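Local coordinates for lectin (Trichosanthes anguina, PDB 4HR6), which probably binds carbohydrate as a three-chain, nontoxic homologue of the type II ribosome-inactivating proteins, at residues 4-9 with 112-117; 14-19 with 108-113. All coordinates share one frame; numbering follows the deposited sequence.

The chain starts with strand 3-9, turns, and returns antiparallel as strand 15-21. Both strands pack on helix 103-119, which comes much later. Contact 1 joins 4-9 to 112-117 and closes a loop of 102 residues. Contact 2 joins 14-19 to 108-113 and closes one of 88 residues. The second loop lies wholly within the first, so the two nest and do not cross. The strands are bonded side by side, with Leu6 O 2.8 Å from Leu18 N. The centres of contacts 1 and 2 lie about 5 Å apart, and Gln112 and Met113 belong to both helical segments. Together the contacts fix two neighbouring strands of the mixed sheet to one helix, 103-119.

Contact 1. Residues 4-9 with 112-117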
loop_
_atom_site.group_PDB
_atom_site.type_symbol
_atom_site.label_atom_id
_atom_site.label_comp_id
_atom_site.label_asym_id
_atom_site.label_seq_id
_atom_site.Cartn_x
_atom_site.Cartn_y
_atom_site.Cartn_z
ATOM N N TYR B 4 2.223 25.318 1.438
ATOM C CA TYR B 4 3.103 24.781 2.464
ATOM C C TYR B 4 4.550 25.052 2.046
ATOM O O TYR B 4 4.916 24.831 0.885
ATOM C CB TYR B 4 2.840 23.293 2.577
ATOM C CG TYR B 4 3.628 22.551 3.615
ATOM C CD1 TYR B 4 3.495 22.835 4.970
ATOM C CD2 TYR B 4 4.476 21.515 3.244
ATOM C CE1 TYR B 4 4.207 22.107 5.924
ATOM C CE2 TYR B 4 5.181 20.793 4.180
ATOM C CZ TYR B 4 5.047 21.084 5.513
ATOM O OH TYR B 4 5.776 20.332 6.412
ATOM N N LEU B 5 5.349 25.539 2.988
ATOM C CA LEU B 5 6.733 25.906 2.727
ATOM C C LEU B 5 7.662 24.920 3.354
ATOM O O LEU B 5 7.451 24.422 4.447
ATOM C CB LEU B 5 7.084 27.279 3.293
ATOM C CG LEU B 5 6.318 28.480 2.750
ATOM C CD1 LEU B 5 6.819 29.746 3.431
ATOM C CD2 LEU B 5 6.466 28.595 1.244
ATOM N N LEU B 6 8.768 24.728 2.672
ATOM C CA LEU B 6 9.615 23.624 2.925
ATOM C C LEU B 6 11.020 24.053 2.563
ATOM O O LEU B 6 11.258 24.508 1.447
ATOM C CB LEU B 6 9.101 22.541 2.015
ATOM C CG LEU B 6 9.507 21.145 2.295
ATOM C CD1 LEU B 6 8.317 20.264 1.930
ATOM C CD2 LEU B 6 10.749 20.865 1.483
ATOM N N THR B 7 11.950 23.916 3.493
ATOM C CA THR B 7 13.323 24.350 3.258
ATOM C C THR B 7 14.286 23.177 3.071
ATOM O O THR B 7 14.251 22.197 3.796
ATOM C CB THR B 7 13.792 25.250 4.410
ATOM O OG1 THR B 7 12.893 26.361 4.516
ATOM C CG2 THR B 7 15.195 25.791 4.165
ATOM N N LEU B 8 15.150 23.285 2.077
ATOM C CA LEU B 8 16.197 22.291 1.864
ATOM C C LEU B 8 17.516 23.026 1.894
ATOM O O LEU B 8 17.624 24.107 1.333
ATOM C CB LEU B 8 16.033 21.616 0.512
ATOM C CG LEU B 8 14.686 20.970 0.232
ATOM C CD1 LEU B 8 14.560 20.728 -1.260
ATOM C CD2 LEU B 8 14.547 19.673 1.002
ATOM N N THR B 9 18.514 22.437 2.543
ATOM C CA THR B 9 19.838 23.055 2.691
ATOM C C THR B 9 20.940 22.092 2.224
ATOM O O THR B 9 21.034 20.966 2.691
ATOM C CB THR B 9 20.068 23.449 4.150
ATOM O OG1 THR B 9 19.042 24.360 4.548
ATOM C CG2 THR B 9 21.439 24.118 4.349
ATOM N N GLN B 112 10.805 14.204 -6.866
ATOM C CA GLN B 112 10.710 12.775 -6.597
ATOM C C GLN B 112 11.165 12.416 -5.196
ATOM O O GLN B 112 10.488 11.678 -4.495
ATOM C CB GLN B 112 11.475 11.988 -7.634
ATOM C CG GLN B 112 10.799 12.033 -8.982
ATOM C CD GLN B 112 11.488 11.154 -9.976
ATOM O OE1 GLN B 112 12.504 11.532 -10.562
ATOM N NE2 GLN B 112 10.943 9.974 -10.176
ATOM N N MET B 113 12.292 12.976 -4.774
ATOM C CA MET B 113 12.887 12.618 -3.498
ATOM C C MET B 113 12.176 13.232 -2.308
ATOM O O MET B 113 12.364 12.760 -1.177
ATOM C CB MET B 113 14.348 13.003 -3.464
ATOM C CG MET B 113 15.218 12.125 -4.335
ATOM S SD MET B 113 16.974 12.543 -4.265
ATOM C CE MET B 113 17.389 12.003 -2.602
ATOM N N VAL B 114 11.339 14.249 -2.537
ATOM C CA VAL B 114 10.609 14.879 -1.437
ATOM C C VAL B 114 9.097 14.649 -1.541
ATOM O O VAL B 114 8.479 14.094 -0.627
ATOM C CB VAL B 114 10.909 16.392 -1.370
ATOM C CG1 VAL B 114 10.085 17.039 -0.277
ATOM C CG2 VAL B 114 12.392 16.626 -1.108
ATOM N N LEU B 115 8.488 15.050 -2.658
ATOM C CA LEU B 115 7.047 14.994 -2.743
ATOM C C LEU B 115 6.576 13.581 -3.045
ATOM O O LEU B 115 5.651 13.102 -2.423
ATOM C CB LEU B 115 6.505 15.977 -3.785
ATOM C CG LEU B 115 6.775 17.462 -3.565
ATOM C CD1 LEU B 115 6.113 18.286 -4.670
ATOM C CD2 LEU B 115 6.252 17.888 -2.210
ATOM N N GLU B 116 7.197 12.916 -4.010
ATOM C CA GLU B 116 6.738 11.591 -4.396
ATOM C C GLU B 116 7.036 10.557 -3.296
ATOM O O GLU B 116 6.248 9.638 -3.057
ATOM C CB GLU B 116 7.339 11.201 -5.742
ATOM C CG GLU B 116 7.035 12.175 -6.879
ATOM C CD GLU B 116 5.563 12.346 -7.114
ATOM O OE1 GLU B 116 4.927 11.368 -7.534
ATOM O OE2 GLU B 116 5.022 13.447 -6.852
ATOM N N ALA B 117 8.158 10.734 -2.604
ATOM C CA ALA B 117 8.463 9.903 -1.443
ATOM C C ALA B 117 7.437 10.085 -0.340
ATOM O O ALA B 117 7.157 9.129 0.384
ATOM C CB ALA B 117 9.835 10.215 -0.913
#
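Val114 packs against two leucines of strand 3-9 and gives one methyl to each. Its CG1 faces the fork of Leu6, 4.3 Å from Leu6 CD2, and CD1 of the same fork is about as near. Its CG2 meets Leu8 CD2, also at 4.3 Å. The valine holds CG1 anti to its backbone N (chi1 177°), and this turn spreads the two methyls along the strand, one per leucine. The leucines also meet each other, with Leu6 CD2 4.0 Å from Leu8 CD2. The three side chains thus form one continuous apolar patch, and all are buried. The contact is modest, with 109 Å² buried on both sides together. The backbones stay well apart, with Leu6 CA 9.8 Å from Val114 CA, so only side-chain ends bridge the gap. Helix 85-96 adds to the patch, because Ile92 touches Leu8. Leu115 packs on Ile20 of the next strand, 15-21.

The helix is not regular here. Ala117 N bonds to Gln112 O at 3.1 Å, five residues back, which makes a wider pi-type turn around Val114. Strand 3-9 is one edge of the mixed sheet within this chain, but residues 7-9 pair in parallel with a strand of the neighbouring lectin chain, so the sheet continues across the interface. A long helix packed against the N-terminal mixed sheet is consistent with the central helix of the ribosome-inactivating protein fold.

Contact 2. Residues 14-19 with 108-113; sequences ESITLA and LVIIQM
Ile110 reaches two residues of strand 15-21 through two different branches, and both meetings are apolar. Its CG2 methyl lies 4.2 Å from Leu18 CD2. Its CD1 end comes to 4.5 Å from Ile16 CD1, a looser touch. With chi1 at 180°, CG of Leu18 lies opposite the backbone N, and the side chain is extended towards the helix. Leu18 and Ile110 run antiparallel to each other as side chains and meet flank to flank. Ile16, Leu18 and Ile110 are all buried. Ile110 also touches Leu8 on strand 3-9, and Leu88 and Ala91 of helix 85-96.

Backbone bonds stay within the helix or within the sheet. In the helix, Met113 N bonds to Val109 O at 3.0 Å, and the main chain of strand 15-21 is bonded to the strands on its two sides.

Among the polar side chains, Glu14 forms a salt bridge with Lys12 and hydrogen bonds with Ser10 and Ser93.

Across the segments, then, the chemistry is that of methyl groups alone. With 91 Å² buried and no directional bond between the segments, the contact probably rests on burial of apolar side chains and their fit.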
loop_
_atom_site.group_PDB
_atom_site.type_symbol
_atom_site.label_atom_id
_atom_site.label_comp_id
_atom_site.label_asym_id
_atom_site.label_seq_id
_atom_site.Cartn_x
_atom_site.Cartn_y
_atom_site.Cartn_z
ATOM N N GLU B 14 23.739 26.253 1.444
ATOM C CA GLU B 14 22.838 27.032 0.630
ATOM C C GLU B 14 21.422 26.514 0.902
ATOM O O GLU B 14 21.168 25.308 0.784
ATOM C CB GLU B 14 23.165 26.839 -0.838
ATOM C CG GLU B 14 24.607 27.118 -1.249
ATOM C CD GLU B 14 25.011 26.321 -2.484
ATOM O OE1 GLU B 14 24.696 25.090 -2.549
ATOM O OE2 GLU B 14 25.638 26.918 -3.387
ATOM N N SER B 15 20.500 27.411 1.242
ATOM C CA SER B 15 19.099 27.035 1.488
ATOM C C SER B 15 18.169 27.547 0.396
ATOM O O SER B 15 18.298 28.678 -0.069
ATOM C CB SER B 15 18.643 27.577 2.825
ATOM O OG SER B 15 19.160 26.791 3.871
ATOM N N ILE B 16 17.242 26.700 -0.036
ATOM C CA ILE B 16 16.123 27.145 -0.859
ATOM C C ILE B 16 14.814 26.892 -0.123
ATOM O O ILE B 16 14.732 25.997 0.709
ATOM C CB ILE B 16 16.077 26.448 -2.217
ATOM C CG1 ILE B 16 15.777 24.949 -2.069
ATOM C CG2 ILE B 16 17.392 26.673 -2.970
ATOM C CD1 ILE B 16 15.601 24.254 -3.398
ATOM N N THR B 17 13.807 27.707 -0.416
ATOM C CA THR B 17 12.486 27.505 0.131
ATOM C C THR B 17 11.552 27.155 -1.010
ATOM O O THR B 17 11.416 27.907 -1.968
ATOM C CB THR B 17 11.968 28.760 0.837
ATOM O OG1 THR B 17 12.787 29.019 1.967
ATOM C CG2 THR B 17 10.550 28.557 1.326
ATOM N N LEU B 18 10.877 26.029 -0.859
ATOM C CA LEU B 18 10.030 25.484 -1.883
ATOM C C LEU B 18 8.575 25.547 -1.420
ATOM O O LEU B 18 8.259 25.164 -0.289
ATOM C CB LEU B 18 10.482 24.061 -2.120
ATOM C CG LEU B 18 9.761 23.223 -3.148
ATOM C CD1 LEU B 18 10.134 23.660 -4.546
ATOM C CD2 LEU B 18 10.150 21.775 -2.894
ATOM N N ALA B 19 7.697 26.045 -2.288
ATOM C CA ALA B 19 6.289 26.235 -1.941
ATOM C C ALA B 19 5.425 25.206 -2.653
ATOM O O ALA B 19 5.581 24.965 -3.847
ATOM C CB ALA B 19 5.830 27.651 -2.291
ATOM N N LEU B 108 13.229 17.648 -11.153
ATOM C CA LEU B 108 12.918 16.215 -11.232
ATOM C C LEU B 108 13.489 15.411 -10.045
ATOM O O LEU B 108 12.800 14.574 -9.441
ATOM C CB LEU B 108 13.437 15.671 -12.547
ATOM C CG LEU B 108 12.490 15.317 -13.696
ATOM C CD1 LEU B 108 11.067 15.764 -13.512
ATOM C CD2 LEU B 108 13.059 15.793 -15.032
ATOM N N VAL B 109 14.725 15.710 -9.672
ATOM C CA VAL B 109 15.331 15.077 -8.515
ATOM C C VAL B 109 14.586 15.417 -7.228
ATOM O O VAL B 109 14.199 14.533 -6.447
ATOM C CB VAL B 109 16.813 15.481 -8.389
ATOM C CG1 VAL B 109 17.412 14.921 -7.120
ATOM C CG2 VAL B 109 17.611 14.998 -9.602
ATOM N N ILE B 110 14.379 16.714 -7.008
ATOM C CA ILE B 110 13.834 17.202 -5.760
ATOM C C ILE B 110 12.380 16.756 -5.586
ATOM O O ILE B 110 11.998 16.288 -4.523
ATOM C CB ILE B 110 13.956 18.735 -5.675
ATOM C CG1 ILE B 110 15.409 19.127 -5.440
ATOM C CG2 ILE B 110 13.095 19.278 -4.546
ATOM C CD1 ILE B 110 15.745 20.523 -5.891
ATOM N N ILE B 111 11.581 16.898 -6.633
ATOM C CA ILE B 111 10.179 16.542 -6.563
ATOM C C ILE B 111 10.044 15.057 -6.199
ATOM O O ILE B 111 9.294 14.698 -5.299
ATOM C CB ILE B 111 9.448 16.913 -7.887
ATOM C CG1 ILE B 111 9.314 18.440 -7.977
ATOM C CG2 ILE B 111 8.078 16.267 -7.981
ATOM C CD1 ILE B 111 8.843 18.931 -9.321
ATOM N N GLN B 112 10.805 14.204 -6.866
ATOM C CA GLN B 112 10.710 12.775 -6.597
ATOM C C GLN B 112 11.165 12.416 -5.196
ATOM O O GLN B 112 10.488 11.678 -4.495
ATOM C CB GLN B 112 11.475 11.988 -7.634
ATOM C CG GLN B 112 10.799 12.033 -8.982
ATOM C CD GLN B 112 11.488 11.154 -9.976
ATOM O OE1 GLN B 112 12.504 11.532 -10.562
ATOM N NE2 GLN B 112 10.943 9.974 -10.176
ATOM N N MET B 113 12.292 12.976 -4.774
ATOM C CA MET B 113 12.887 12.618 -3.498
ATOM C C MET B 113 12.176 13.232 -2.308
ATOM O O MET B 113 12.364 12.760 -1.177
ATOM C CB MET B 113 14.348 13.003 -3.464
ATOM C CG MET B 113 15.218 12.125 -4.335
ATOM S SD MET B 113 16.974 12.543 -4.265
ATOM C CE MET B 113 17.389 12.003 -2.602
#